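Local coordinates for protein endoglucanase (Ruminococcus champanellensis, PDB 6WQV) that hydrolyses internal beta-glycosidic links of cellulose and probably of related plant polysaccharides such as xylan, as a broad-specificity family 5 endoglucanase, at residues E272-S276 and F277-G281; Q183-N186 and S187-T191; R12-T15 and A16-L20. All coordinates share one frame; numbering follows the deposited sequence.

Interaction 1. Residues E272-S276 and F277-G281; sequences EIYNS and FGAKG
Lys280 reaches back to the helix end and puts its ammonium on the backbone of Asn275. NZ lies 2.6 Å from Asn275 O, a short hydrogen bond. CD and CE of the lysine pass close to the same oxygen. The bend at chi2 (39°) curls the chain over this carbonyl, and the rest of the chain runs extended to NZ.

On another side of the turn, the methyl of Ala279 sits over one face of the Tyr274 ring. Ala279 CB is 4.1 Å from the centroid of the Tyr274 ring, a CH-pi contact offset toward the rim. Tyr274 CG lies opposite its own backbone N (chi1 174°), which lays the ring beside the helix end. A nearly straight bond of 2.8 Å from Ala279 N to Tyr274 O holds the alanine there. It spans five residues and belongs to the wider pi-type turn at 274-276. Phe277 N bonds to Ile273 O at 3.2 Å, but bent to 138°. Phe277 also takes Ser276 CB over its ring face, 4.1 Å from the centroid.

Further out, Glu272 O accepts two bonds from Ser276. Ser276 N and Ser276 OG, the latter 2.8 Å from Glu272 O, approach from opposite faces of that carbonyl. The chain then leaves helix 263-278 through a Schellman motif, with Gly281 as the C-prime residue at positive phi. Its bond from Gly281 N to Gly278 O also closes a type I turn.

Tyr274 meets the ring of Tyr314. Ile273 and Phe277 pack inward on barrel strands 236-241 and 284-289, while Ser276 and Phe277 touch Val222 of helix 219-223.

Interaction 2. Residues Q183-N186 and S187-T191; sequences QVIN and SYNQT
Helix 179-197 follows the fourth strand of the barrel, and Val184 and Tyr188 pack against each other one turn apart along it. Their side chains lie side by side and point the same way. Val184 CG1 sits over one face of the Tyr188 ring, 3.7 Å from its centroid, a CH-pi contact. The touch is close: Val184 CG1 is 3.3 Å from Tyr188 CZ. This branch is the one opposite the backbone N of Val184 (chi1 172°), which carries it over the phenol end of the ring. Val184 O lies above the ring plane nearer its CB end, and it accepts a 3.0 Å bond from Tyr188 N.

As in other (beta/alpha)8 barrels, this helix lies outside the ring of strands. Tyr188 packs on helix 129-149 and its hydroxyl is held by Ile126 O, while Ser187 OG bonds to Asn136 ND2 of that helix.

On another side, Ile185 and Asn189 run alongside each other, with Asn189 N bonded to Ile185 O at 2.9 Å. A water bridges the amides of Asn186 and Asn189. It donates to Asn186 OD1 at 2.8 Å and accepts from Asn189 ND2 at 2.9 Å. Asn189 ND2 also donates a hydrogen bond to Pro211 O at the end of strand 208-211, and the Asn186 amide is held by Asp224 O and Val226 N.

Interaction 3. Residues R12-T15 and A16-L20; sequences RDLT and ASQLL
The chain runs extended through Leu14 and Thr15, then turns into helix 16-22, whose first turn is closed by a 2.9 Å bond from Leu19 N to Thr15 O. Thr15 is the N-cap. Its OG1 accepts from Gln18 N at 3.1 Å, with an N-H...O angle of 163°. With chi1 at 69°, OG1 lies between the backbone N and the carbonyl carbon, facing the first turn. Gln18 returns the bond. Its OE1 takes Thr15 N at 2.9 Å, so the two residues form a capping box with glutamine in the return role. The donor approaches tilted 22° from the carbonyl plane of the Gln18 amide. The Gln18 chain is extended beyond CG and crosses the threonine side chain at a slant, with Gln18 CG 3.3 Å from Thr15 OG1. Leu14 crosses the Gln18 side chain at about a right angle, bringing Leu14 CD2 within 3.7 Å of Gln18 OE1.

Lys235 NZ bonds to Leu14 O just before barrel strand 236-241, and the backbone of Ala16 pairs with Asn234 beside it. Ala16 and Leu20 rest on Pro283, which precedes strand 284-289.

The three contacts are separate sites around one (beta/alpha)8 barrel and none touches another. Interaction 3 caps a short helix ahead of the first barrel strand. Interaction 2 lies within the helix after the fourth strand, and interaction 1 ends the helix before the seventh. Interactions 1 and 3 come closest, with nearest atoms about 6 Å apart and centres 18 Å apart. Both lie near strands 236-241 and 284-289. Interactions 2 and 3 are farthest apart, with centres 24 Å apart. A glucose unit of the bound glycan is about 12 Å from the side chain of Ile273 and about 14 Å from that of Ile185, so neither contact lines its pocket.

Interaction 1. Residues E272-S276 and F277-G281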
ATOM      1  N   GLU A 272       5.981 -17.569  -6.276  1.00 15.56           N
ATOM      2  CA  GLU A 272       7.095 -17.236  -5.390  1.00 17.30           C
ATOM      3  C   GLU A 272       6.613 -16.462  -4.168  1.00 15.03           C
ATOM      4  O   GLU A 272       7.130 -16.659  -3.059  1.00 16.37           O
ATOM      5  CB  GLU A 272       8.145 -16.420  -6.144  1.00 18.30           C
ATOM      6  CG  GLU A 272       8.987 -17.225  -7.106  1.00 25.70           C
ATOM      7  CD  GLU A 272       9.828 -18.266  -6.406  1.00 31.17           C
ATOM      8  OE1 GLU A 272      10.782 -17.880  -5.698  1.00 34.15           O
ATOM      9  OE2 GLU A 272       9.526 -19.470  -6.552  1.00 33.61           O
ATOM     10  N   ILE A 273       5.651 -15.558  -4.352  1.00 14.54           N
ATOM     11  CA  ILE A 273       5.062 -14.864  -3.209  1.00 13.01           C
ATOM     12  C   ILE A 273       4.386 -15.862  -2.280  1.00 16.78           C
ATOM     13  O   ILE A 273       4.546 -15.808  -1.054  1.00 16.89           O
ATOM     14  CB  ILE A 273       4.089 -13.770  -3.688  1.00 12.89           C
ATOM     15  CG1 ILE A 273       4.840 -12.754  -4.557  1.00 14.20           C
ATOM     16  CG2 ILE A 273       3.414 -13.097  -2.503  1.00 16.53           C
ATOM     17  CD1 ILE A 273       3.957 -11.755  -5.288  1.00 14.90           C
ATOM     18  N   TYR A 274       3.599 -16.779  -2.847  1.00 14.84           N
ATOM     19  CA  TYR A 274       2.953 -17.805  -2.042  1.00 15.96           C
ATOM     20  C   TYR A 274       3.980 -18.639  -1.288  1.00 16.27           C
ATOM     21  O   TYR A 274       3.852 -18.861  -0.076  1.00 20.88           O
ATOM     22  CB  TYR A 274       2.112 -18.693  -2.958  1.00 17.42           C
ATOM     23  CG  TYR A 274       1.508 -19.882  -2.267  1.00 20.25           C
ATOM     24  CD1 TYR A 274       0.510 -19.720  -1.320  1.00 23.55           C
ATOM     25  CD2 TYR A 274       1.930 -21.170  -2.562  1.00 20.58           C
ATOM     26  CE1 TYR A 274      -0.050 -20.810  -0.682  1.00 28.12           C
ATOM     27  CE2 TYR A 274       1.375 -22.263  -1.937  1.00 24.83           C
ATOM     28  CZ  TYR A 274       0.391 -22.079  -0.994  1.00 29.87           C
ATOM     29  OH  TYR A 274      -0.157 -23.175  -0.369  1.00 36.42           O
ATOM     30  N   ASN A 275       5.006 -19.116  -1.994  1.00 16.84           N
ATOM     31  CA  ASN A 275       5.977 -20.004  -1.368  1.00 18.38           C
ATOM     32  C   ASN A 275       6.779 -19.289  -0.290  1.00 17.32           C
ATOM     33  O   ASN A 275       7.165 -19.916   0.700  1.00 19.13           O
ATOM     34  CB  ASN A 275       6.936 -20.565  -2.413  1.00 19.19           C
ATOM     35  CG  ASN A 275       6.311 -21.636  -3.271  1.00 28.05           C
ATOM     36  OD1 ASN A 275       5.303 -22.239  -2.901  1.00 32.15           O
ATOM     37  ND2 ASN A 275       6.917 -21.894  -4.425  1.00 30.22           N
ATOM     38  N   SER A 276       7.049 -17.994  -0.474  1.00 18.70           N
ATOM     39  CA  SER A 276       7.870 -17.246   0.476  1.00 20.83           C
ATOM     40  C   SER A 276       7.120 -16.952   1.771  1.00 19.56           C
ATOM     41  O   SER A 276       7.740 -16.900   2.843  1.00 22.13           O
ATOM     42  CB  SER A 276       8.323 -15.932  -0.169  1.00 19.61           C
ATOM     43  OG  SER A 276       9.186 -16.157  -1.273  1.00 22.40           O
ATOM     44  N   PHE A 277       5.800 -16.770   1.695  1.00 18.29           N
ATOM     45  CA  PHE A 277       5.013 -16.289   2.830  1.00 18.43           C
ATOM     46  C   PHE A 277       3.814 -17.184   3.136  1.00 20.19           C
ATOM     47  O   PHE A 277       3.825 -17.896   4.143  1.00 22.26           O
ATOM     48  CB  PHE A 277       4.602 -14.838   2.581  1.00 18.87           C
ATOM     49  CG  PHE A 277       5.775 -13.902   2.472  1.00 19.60           C
ATOM     50  CD1 PHE A 277       6.547 -13.621   3.579  1.00 21.93           C
ATOM     51  CD2 PHE A 277       6.129 -13.343   1.255  1.00 19.28           C
ATOM     52  CE1 PHE A 277       7.636 -12.779   3.489  1.00 23.31           C
ATOM     53  CE2 PHE A 277       7.217 -12.498   1.157  1.00 20.70           C
ATOM     54  CZ  PHE A 277       7.977 -12.217   2.280  1.00 21.88           C
ATOM     55  N   GLY A 278       2.785 -17.164   2.288  1.00 20.52           N
ATOM     56  CA  GLY A 278       1.563 -17.889   2.615  1.00 23.65           C
ATOM     57  C   GLY A 278       1.790 -19.362   2.908  1.00 25.27           C
ATOM     58  O   GLY A 278       1.188 -19.920   3.833  1.00 27.35           O
ATOM     59  N   ALA A 279       2.657 -20.015   2.131  1.00 25.44           N
ATOM     60  CA  ALA A 279       2.918 -21.434   2.350  1.00 27.52           C
ATOM     61  C   ALA A 279       3.617 -21.702   3.678  1.00 28.23           C
ATOM     62  O   ALA A 279       3.521 -22.819   4.199  1.00 30.90           O
ATOM     63  CB  ALA A 279       3.769 -22.001   1.210  1.00 27.96           C
ATOM     64  N   LYS A 280       4.334 -20.716   4.218  1.00 25.03           N
ATOM     65  CA  LYS A 280       5.000 -20.820   5.509  1.00 27.35           C
ATOM     66  C   LYS A 280       4.140 -20.310   6.659  1.00 27.07           C
ATOM     67  O   LYS A 280       4.656 -20.098   7.760  1.00 31.99           O
ATOM     68  CB  LYS A 280       6.291 -19.989   5.511  1.00 30.97           C
ATOM     69  CG  LYS A 280       7.487 -20.566   4.784  1.00 37.61           C
ATOM     70  CD  LYS A 280       7.099 -21.249   3.501  1.00 41.94           C
ATOM     71  CE  LYS A 280       8.319 -21.830   2.811  1.00 43.99           C
ATOM     72  NZ  LYS A 280       7.988 -22.284   1.434  1.00 42.13           N
ATOM     73  N   GLY A 281       2.857 -20.061   6.424  1.00 26.47           N
ATOM     74  CA  GLY A 281       2.042 -19.526   7.492  1.00 27.24           C
ATOM     75  C   GLY A 281       2.290 -18.070   7.802  1.00 26.42           C
ATOM     76  O   GLY A 281       2.008 -17.628   8.919  1.00 28.87           O
TER

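Interaction 2. Residues Q183-N186 and S187-T191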
ATOM      1  N   GLN A 183      18.554  -5.484   7.199  0.53 13.65           N
ATOM      2  CA  GLN A 183      18.539  -5.633   8.649  0.53 14.70           C
ATOM      3  C   GLN A 183      17.796  -4.479   9.307  0.53 14.64           C
ATOM      4  O   GLN A 183      16.902  -4.687  10.135  0.53 14.53           O
ATOM      5  CB  GLN A 183      19.968  -5.670   9.189  0.53 16.64           C
ATOM      6  CG  GLN A 183      20.736  -6.950   8.960  0.53 19.89           C
ATOM      7  CD  GLN A 183      22.193  -6.819   9.377  0.53 26.73           C
ATOM      8  OE1 GLN A 183      22.731  -5.714   9.462  0.53 27.76           O
ATOM      9  NE2 GLN A 183      22.837  -7.948   9.643  0.53 30.07           N
ATOM     10  N   VAL A 184      18.185  -3.244   8.978  1.00 14.77           N
ATOM     11  CA  VAL A 184      17.601  -2.074   9.629  1.00 13.72           C
ATOM     12  C   VAL A 184      16.087  -2.021   9.429  1.00 14.19           C
ATOM     13  O   VAL A 184      15.345  -1.630  10.338  1.00 14.45           O
ATOM     14  CB  VAL A 184      18.311  -0.799   9.132  1.00 15.33           C
ATOM     15  CG1 VAL A 184      17.609   0.439   9.646  1.00 17.59           C
ATOM     16  CG2 VAL A 184      19.768  -0.789   9.596  1.00 15.64           C
ATOM     17  N   ILE A 185      15.602  -2.422   8.247  1.00 12.28           N
ATOM     18  CA  ILE A 185      14.158  -2.424   7.994  1.00 12.72           C
ATOM     19  C   ILE A 185      13.423  -3.349   8.960  1.00 12.58           C
ATOM     20  O   ILE A 185      12.305  -3.035   9.396  1.00 12.52           O
ATOM     21  CB  ILE A 185      13.891  -2.731   6.500  1.00 12.40           C
ATOM     22  CG1 ILE A 185      14.270  -1.498   5.666  1.00 13.31           C
ATOM     23  CG2 ILE A 185      12.449  -3.169   6.284  1.00 15.05           C
ATOM     24  CD1 ILE A 185      14.434  -1.768   4.194  1.00 14.10           C
ATOM     25  N   ASN A 186      14.041  -4.474   9.346  1.00 12.09           N
ATOM     26  CA  ASN A 186      13.411  -5.326  10.350  1.00 12.17           C
ATOM     27  C   ASN A 186      13.213  -4.572  11.664  1.00 12.24           C
ATOM     28  O   ASN A 186      12.204  -4.759  12.349  1.00 13.84           O
ATOM     29  CB  ASN A 186      14.221  -6.599  10.579  1.00 12.85           C
ATOM     30  CG  ASN A 186      14.225  -7.516   9.374  1.00 14.29           C
ATOM     31  OD1 ASN A 186      13.262  -7.558   8.603  1.00 13.39           O
ATOM     32  ND2 ASN A 186      15.310  -8.260   9.204  1.00 15.25           N
ATOM     33  N   SER A 187      14.186  -3.737  12.047  1.00 11.83           N
ATOM     34  CA  SER A 187      14.036  -2.919  13.247  1.00 12.45           C
ATOM     35  C   SER A 187      12.882  -1.934  13.104  1.00 13.03           C
ATOM     36  O   SER A 187      12.096  -1.745  14.041  1.00 13.19           O
ATOM     37  CB  SER A 187      15.340  -2.166  13.520  1.00 14.84           C
ATOM     38  OG  SER A 187      15.240  -1.336  14.663  1.00 18.87           O
ATOM     39  N   TYR A 188      12.775  -1.289  11.940  1.00 11.78           N
ATOM     40  CA  TYR A 188      11.708  -0.316  11.726  1.00 11.31           C
ATOM     41  C   TYR A 188      10.333  -0.976  11.799  1.00 11.60           C
ATOM     42  O   TYR A 188       9.405  -0.423  12.405  1.00 11.28           O
ATOM     43  CB  TYR A 188      11.894   0.375  10.372  1.00 10.69           C
ATOM     44  CG  TYR A 188      13.137   1.245  10.220  1.00 11.84           C
ATOM     45  CD1 TYR A 188      13.893   1.646  11.318  1.00 13.32           C
ATOM     46  CD2 TYR A 188      13.549   1.669   8.961  1.00 12.49           C
ATOM     47  CE1 TYR A 188      15.028   2.448  11.160  1.00 13.88           C
ATOM     48  CE2 TYR A 188      14.675   2.476   8.796  1.00 13.48           C
ATOM     49  CZ  TYR A 188      15.409   2.860   9.898  1.00 12.34           C
ATOM     50  OH  TYR A 188      16.532   3.644   9.759  1.00 13.92           O
ATOM     51  N   ASN A 189      10.176  -2.154  11.184  1.00 10.71           N
ATOM     52  CA  ASN A 189       8.893  -2.848  11.275  1.00 11.46           C
ATOM     53  C   ASN A 189       8.587  -3.238  12.718  1.00 11.67           C
ATOM     54  O   ASN A 189       7.430  -3.158  13.159  1.00 12.18           O
ATOM     55  CB  ASN A 189       8.875  -4.085  10.375  1.00 11.11           C
ATOM     56  CG  ASN A 189       8.589  -3.755   8.931  1.00 11.27           C
ATOM     57  OD1 ASN A 189       7.889  -2.788   8.635  1.00 12.39           O
ATOM     58  ND2 ASN A 189       9.124  -4.562   8.023  1.00 12.22           N
ATOM     59  N   GLN A 190       9.608  -3.678  13.467  1.00 11.67           N
ATOM     60  CA  GLN A 190       9.399  -4.046  14.865  1.00 13.21           C
ATOM     61  C   GLN A 190       8.963  -2.836  15.684  1.00 11.52           C
ATOM     62  O   GLN A 190       8.050  -2.930  16.517  1.00 11.73           O
ATOM     63  CB  GLN A 190      10.673  -4.656  15.447  1.00 12.55           C
ATOM     64  CG  GLN A 190      10.504  -5.140  16.869  1.00 13.86           C
ATOM     65  CD  GLN A 190       9.563  -6.327  16.967  1.00 12.78           C
ATOM     66  OE1 GLN A 190       9.908  -7.441  16.570  1.00 16.69           O
ATOM     67  NE2 GLN A 190       8.359  -6.089  17.485  1.00 15.56           N
ATOM     68  N   THR A 191       9.592  -1.684  15.454  1.00 11.60           N
ATOM     69  CA  THR A 191       9.188  -0.471  16.160  1.00 11.21           C
ATOM     70  C   THR A 191       7.737  -0.126  15.866  1.00 12.12           C
ATOM     71  O   THR A 191       6.970   0.212  16.773  1.00 13.74           O
ATOM     72  CB  THR A 191      10.103   0.684  15.755  1.00 13.27           C
ATOM     73  OG1 THR A 191      11.435   0.393  16.195  1.00 13.83           O
ATOM     74  CG2 THR A 191       9.639   1.988  16.372  1.00 14.56           C
TER
HETATM   75  O   HOH W   1      10.620  -6.795   9.156  1.00 13.20           O

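Interaction 3. Residues R12-T15 and A16-L20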
ATOM      1  N   ARG A  12     -14.559  -7.198  15.960  1.00 23.37           N
ATOM      2  CA  ARG A  12     -14.386  -8.638  15.882  1.00 21.18           C
ATOM      3  C   ARG A  12     -12.902  -8.947  16.017  1.00 18.87           C
ATOM      4  O   ARG A  12     -12.061  -8.247  15.449  1.00 20.46           O
ATOM      5  CB  ARG A  12     -14.877  -9.158  14.533  1.00 21.61           C
ATOM      6  CG  ARG A  12     -16.381  -9.048  14.320  1.00 26.90           C
ATOM      7  CD  ARG A  12     -16.786  -9.673  12.980  1.00 30.70           C
ATOM      8  NE  ARG A  12     -16.268  -8.887  11.863  1.00 32.08           N
ATOM      9  CZ  ARG A  12     -16.001  -9.362  10.650  1.00 30.94           C
ATOM     10  NH1 ARG A  12     -16.188 -10.645  10.366  1.00 30.10           N
ATOM     11  NH2 ARG A  12     -15.532  -8.543   9.721  1.00 26.94           N
ATOM     12  N   ASP A  13     -12.592  -9.982  16.780  1.00 19.87           N
ATOM     13  CA  ASP A  13     -11.222 -10.442  16.980  1.00 21.38           C
ATOM     14  C   ASP A  13     -11.002 -11.561  15.972  1.00 21.23           C
ATOM     15  O   ASP A  13     -11.371 -12.713  16.218  1.00 21.81           O
ATOM     16  CB  ASP A  13     -11.056 -10.939  18.407  1.00 19.95           C
ATOM     17  CG  ASP A  13      -9.618 -11.226  18.763  1.00 21.81           C
ATOM     18  OD1 ASP A  13      -8.735 -11.129  17.885  1.00 20.82           O
ATOM     19  OD2 ASP A  13      -9.386 -11.551  19.942  1.00 24.20           O
ATOM     20  N   LEU A  14     -10.415 -11.214  14.830  1.00 20.21           N
ATOM     21  CA  LEU A  14     -10.167 -12.161  13.759  1.00 22.00           C
ATOM     22  C   LEU A  14      -8.680 -12.246  13.465  1.00 18.69           C
ATOM     23  O   LEU A  14      -7.942 -11.264  13.615  1.00 19.50           O
ATOM     24  CB  LEU A  14     -10.849 -11.712  12.475  1.00 27.12           C
ATOM     25  CG  LEU A  14     -12.363 -11.550  12.528  1.00 33.04           C
ATOM     26  CD1 LEU A  14     -12.824 -11.012  11.186  1.00 34.81           C
ATOM     27  CD2 LEU A  14     -13.027 -12.859  12.858  1.00 36.76           C
ATOM     28  N   THR A  15      -8.246 -13.411  13.003  1.00 17.24           N
ATOM     29  CA  THR A  15      -6.857 -13.520  12.585  1.00 17.21           C
ATOM     30  C   THR A  15      -6.645 -12.823  11.241  1.00 15.20           C
ATOM     31  O   THR A  15      -7.587 -12.513  10.499  1.00 14.94           O
ATOM     32  CB  THR A  15      -6.450 -14.980  12.414  1.00 18.78           C
ATOM     33  OG1 THR A  15      -7.142 -15.529  11.285  1.00 20.99           O
ATOM     34  CG2 THR A  15      -6.769 -15.784  13.643  1.00 18.85           C
ATOM     35  N   ALA A  16      -5.372 -12.603  10.910  1.00 16.66           N
ATOM     36  CA  ALA A  16      -5.054 -11.982   9.628  1.00 15.13           C
ATOM     37  C   ALA A  16      -5.588 -12.814   8.470  1.00 15.45           C
ATOM     38  O   ALA A  16      -6.118 -12.267   7.499  1.00 14.80           O
ATOM     39  CB  ALA A  16      -3.541 -11.806   9.500  1.00 16.38           C
ATOM     40  N   SER A  17      -5.447 -14.136   8.547  0.59 16.74           N
ATOM     41  CA  SER A  17      -5.973 -14.981   7.483  0.59 16.87           C
ATOM     42  C   SER A  17      -7.480 -14.814   7.350  0.59 16.61           C
ATOM     43  O   SER A  17      -8.008 -14.742   6.232  0.59 15.92           O
ATOM     44  CB  SER A  17      -5.632 -16.445   7.751  0.59 18.71           C
ATOM     45  OG  SER A  17      -4.239 -16.667   7.638  0.59 19.61           O
ATOM     46  N   GLN A  18      -8.194 -14.775   8.479  1.00 16.86           N
ATOM     47  CA  GLN A  18      -9.643 -14.607   8.430  1.00 16.62           C
ATOM     48  C   GLN A  18     -10.031 -13.267   7.822  1.00 16.75           C
ATOM     49  O   GLN A  18     -10.981 -13.189   7.032  1.00 17.64           O
ATOM     50  CB  GLN A  18     -10.235 -14.749   9.834  1.00 18.73           C
ATOM     51  CG  GLN A  18     -10.263 -16.183  10.345  1.00 21.00           C
ATOM     52  CD  GLN A  18     -10.588 -16.296  11.830  1.00 22.62           C
ATOM     53  OE1 GLN A  18     -10.315 -15.389  12.615  1.00 23.95           O
ATOM     54  NE2 GLN A  18     -11.174 -17.423  12.213  1.00 23.51           N
ATOM     55  N   LEU A  19      -9.314 -12.197   8.173  1.00 14.80           N
ATOM     56  CA  LEU A  19      -9.610 -10.891   7.607  1.00 16.15           C
ATOM     57  C   LEU A  19      -9.345 -10.886   6.109  1.00 14.61           C
ATOM     58  O   LEU A  19     -10.169 -10.392   5.327  1.00 14.35           O
ATOM     59  CB  LEU A  19      -8.777  -9.830   8.324  1.00 18.42           C
ATOM     60  CG  LEU A  19      -9.038  -8.370   7.989  1.00 22.31           C
ATOM     61  CD1 LEU A  19      -8.368  -7.442   8.990  1.00 22.03           C
ATOM     62  CD2 LEU A  19      -8.532  -8.049   6.594  1.00 29.84           C
ATOM     63  N   LEU A  20      -8.216 -11.455   5.686  1.00 13.79           N
ATOM     64  CA  LEU A  20      -7.905 -11.503   4.262  1.00 13.81           C
ATOM     65  C   LEU A  20      -8.950 -12.292   3.484  1.00 15.24           C
ATOM     66  O   LEU A  20      -9.190 -12.002   2.304  1.00 16.61           O
ATOM     67  CB  LEU A  20      -6.500 -12.076   4.045  1.00 13.53           C
ATOM     68  CG  LEU A  20      -5.370 -11.151   4.499  1.00 13.32           C
ATOM     69  CD1 LEU A  20      -4.058 -11.940   4.598  1.00 15.93           C
ATOM     70  CD2 LEU A  20      -5.205  -9.943   3.594  1.00 14.40           C
TER